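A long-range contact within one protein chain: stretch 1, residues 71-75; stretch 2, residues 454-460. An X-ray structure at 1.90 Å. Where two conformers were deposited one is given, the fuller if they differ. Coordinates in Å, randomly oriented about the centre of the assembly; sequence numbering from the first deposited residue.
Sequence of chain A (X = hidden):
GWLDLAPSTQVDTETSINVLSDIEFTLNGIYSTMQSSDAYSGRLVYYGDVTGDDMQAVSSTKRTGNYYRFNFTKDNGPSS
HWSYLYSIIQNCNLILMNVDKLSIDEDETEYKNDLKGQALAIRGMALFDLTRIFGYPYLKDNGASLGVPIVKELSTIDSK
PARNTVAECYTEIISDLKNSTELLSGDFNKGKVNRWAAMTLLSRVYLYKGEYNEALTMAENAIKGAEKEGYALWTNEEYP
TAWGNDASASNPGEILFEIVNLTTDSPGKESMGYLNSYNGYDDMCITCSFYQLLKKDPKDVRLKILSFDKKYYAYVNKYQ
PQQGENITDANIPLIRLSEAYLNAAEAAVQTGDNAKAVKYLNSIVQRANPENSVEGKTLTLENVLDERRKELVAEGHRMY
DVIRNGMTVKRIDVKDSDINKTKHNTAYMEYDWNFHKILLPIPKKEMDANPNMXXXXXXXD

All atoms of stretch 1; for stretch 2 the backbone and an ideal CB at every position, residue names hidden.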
# COMPACT_ATOMS: atom_id res chain seq x y z
N ASN A 71 0.37 20.58 -4.65
CA ASN A 71 1.09 21.84 -4.65
C ASN A 71 2.56 21.70 -5.02
O ASN A 71 3.30 22.67 -4.89
CB ASN A 71 0.99 22.47 -3.25
CG ASN A 71 1.27 23.94 -3.26
OD1 ASN A 71 0.81 24.65 -4.13
ND2 ASN A 71 2.03 24.42 -2.26
N PHE A 72 3.02 20.53 -5.44
CA PHE A 72 4.46 20.39 -5.75
C PHE A 72 4.80 20.82 -7.17
O PHE A 72 3.96 20.73 -8.10
CB PHE A 72 4.99 18.97 -5.53
CG PHE A 72 5.05 18.54 -4.07
CD1 PHE A 72 5.85 19.20 -3.17
CD2 PHE A 72 4.32 17.46 -3.62
CE1 PHE A 72 5.92 18.80 -1.83
CE2 PHE A 72 4.39 17.06 -2.31
CZ PHE A 72 5.19 17.73 -1.41
N THR A 73 6.04 21.29 -7.33
CA THR A 73 6.59 21.68 -8.62
C THR A 73 7.83 20.85 -8.88
O THR A 73 8.33 20.18 -7.97
CB THR A 73 7.12 23.15 -8.67
OG1 THR A 73 8.35 23.24 -7.94
CG2 THR A 73 6.11 24.16 -8.12
N LYS A 74 8.36 20.92 -10.10
CA LYS A 74 9.63 20.22 -10.35
C LYS A 74 10.76 20.73 -9.45
O LYS A 74 11.75 20.05 -9.20
CB LYS A 74 10.02 20.28 -11.83
CG LYS A 74 10.80 21.49 -12.29
CD LYS A 74 9.95 22.70 -12.49
CE LYS A 74 10.73 23.77 -13.23
NZ LYS A 74 10.93 23.33 -14.62
N ASP A 75 10.65 21.96 -8.98
CA ASP A 75 11.73 22.51 -8.21
C ASP A 75 11.60 22.15 -6.73
O ASP A 75 12.59 22.13 -6.02
CB ASP A 75 11.85 24.01 -8.43
CG ASP A 75 12.36 24.35 -9.85
OD1 ASP A 75 13.37 23.77 -10.30
OD2 ASP A 75 11.73 25.18 -10.53
N UNK A 454 13.77 11.85 -18.06
CA UNK A 454 12.74 12.73 -18.61
C UNK A 454 11.69 13.06 -17.55
O UNK A 454 11.18 12.17 -16.84
CB UNK A 454 12.08 12.08 -19.83
N UNK A 455 11.40 14.34 -17.42
CA UNK A 455 10.41 14.82 -16.45
C UNK A 455 9.02 14.41 -16.85
O UNK A 455 8.72 14.27 -18.05
CB UNK A 455 10.48 16.34 -16.31
N UNK A 456 8.15 14.26 -15.85
CA UNK A 456 6.75 14.04 -16.13
C UNK A 456 6.12 15.26 -16.81
O UNK A 456 6.53 16.40 -16.58
CB UNK A 456 6.00 13.71 -14.84
N UNK A 457 5.09 15.01 -17.64
CA UNK A 457 4.42 16.07 -18.42
C UNK A 457 3.73 17.06 -17.54
O UNK A 457 3.25 16.71 -16.47
CB UNK A 457 3.40 15.47 -19.39
N UNK A 458 3.67 18.30 -18.00
CA UNK A 458 2.97 19.35 -17.30
C UNK A 458 3.79 20.08 -16.26
O UNK A 458 3.35 21.11 -15.72
CB UNK A 458 1.73 18.76 -16.63
N UNK A 459 4.99 19.59 -15.99
CA UNK A 459 5.85 20.17 -14.96
C UNK A 459 6.94 21.02 -15.59
O UNK A 459 7.21 22.13 -15.14
CB UNK A 459 6.47 19.07 -14.09
N UNK A 460 7.58 20.49 -16.63
CA UNK A 460 8.74 21.14 -17.26
C UNK A 460 8.39 22.46 -17.92
O UNK A 460 7.23 22.73 -18.21
CB UNK A 460 9.36 20.21 -18.30

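Stretch 1 says little about position 454. No atom of stretch 1 lies within 5.5 Å of its ideal CB, and its extended backbone (phi -104°, psi 131°) suits almost any residue. The deposited residue is K454, whose side chain stays out of reach.

At 455 the ideal CB is still without a neighbour in stretch 1, but the CA-to-CB bond points toward it, and the aliphatic part of K74 lies beyond. A short side chain would leave the gap open; a longer one, whether Leu, Met, Gln or Glu, could cross it, and nothing visible decides among them. The residue is Q455. With chi1 t and chi2 p its amide reaches stretch 1, and Q455 NE2 comes 3.6 Å from K74 CB. This is packing against a methylene, not a hydrogen bond; NE2 finds a partner elsewhere in the structure. Q455 OE1 accepts from the backbone N of 456 at 2.8 Å, tying the amide back to its own stretch of backbone, a role that a purely aliphatic side chain could not fill.

Positions 456 and 457 lie beyond the reach of stretch 1, so the evidence is the backbone alone. Their angles, -65/150 and -64/149, are of the polyproline type, which most residues tolerate and which proline's ring favours at phi near -65°. They are N456, whose side-chain amide is hydrogen-bonded elsewhere in the structure, and P457.

Position 458 is decided by the main chain. With phi 87° and psi -8°, a CB would be jammed against the carbonyl O of the preceding residue. Glycine is called for, and G458 is found.

Position 459 is the centre of the contact. The CA of 459 is 6.0 Å from K74 CA, and the CA-to-CB bond points toward stretch 1. The ideal CB of 459 stands 4.4 Å from K74 CB. Beyond it run the backbone of 72 to 74, with the carbonyl of F72 within range, and the K74 methylenes. A sizeable side chain that can lie along a main chain would suit: an aromatic, or a long aliphatic such as Leu or Met. Y459 has chi1 m and extends its ring past this backbone. F72 O meets the ring at its edge, near its plane, 3.7 Å from Y459 CE1, where a polar oxygen faces the slightly positive rim of an aromatic. The hydroxyl is hydrogen-bonded elsewhere in the structure. The main chain of Y459 also takes part: K74 CD packs 3.9 Å from Y459 O, and a water accepts from K74 N (2.9 Å) and donates to Y459 O (3.1 Å), bridging two backbones that share no direct hydrogen bond.

At 460 the CA-to-CB bond points away, and the ideal CB is 5.1 Å from K74 NZ. An acidic residue might be imagined near that amine, but many types would fit. V460 offers no charge; its closest approach to the lysine is through the backbone, V460 CA lying 4.1 Å from K74 NZ.

Stretch 2 454-460: KQNPGYV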
# COMPACT_ATOMS: atom_id res chain seq x y z
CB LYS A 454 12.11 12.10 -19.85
CG LYS A 454 11.03 13.01 -20.49
CD LYS A 454 10.65 12.57 -21.91
CE LYS A 454 9.64 13.56 -22.52
NZ LYS A 454 10.27 14.92 -22.64
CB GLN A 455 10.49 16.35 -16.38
CG GLN A 455 9.60 17.00 -15.34
CD GLN A 455 9.80 16.49 -13.94
OE1 GLN A 455 9.14 15.53 -13.52
NE2 GLN A 455 10.75 17.08 -13.22
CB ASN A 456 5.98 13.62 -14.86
CG ASN A 456 6.18 12.12 -14.53
OD1 ASN A 456 6.22 11.28 -15.43
ND2 ASN A 456 6.30 11.78 -13.24
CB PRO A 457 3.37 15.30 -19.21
CG PRO A 457 3.07 14.12 -18.42
CD PRO A 457 4.43 13.72 -17.85
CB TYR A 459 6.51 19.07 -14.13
CG TYR A 459 5.59 18.42 -13.12
CD1 TYR A 459 5.16 19.13 -11.99
CD2 TYR A 459 5.17 17.09 -13.27
CE1 TYR A 459 4.33 18.52 -11.04
CE2 TYR A 459 4.34 16.51 -12.35
CZ TYR A 459 3.91 17.23 -11.24
OH TYR A 459 3.08 16.61 -10.30
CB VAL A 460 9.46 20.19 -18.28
CG1 VAL A 460 8.57 18.94 -18.70
CG2 VAL A 460 9.97 20.99 -19.50
O HOH W 1 6.89 22.38 -12.08
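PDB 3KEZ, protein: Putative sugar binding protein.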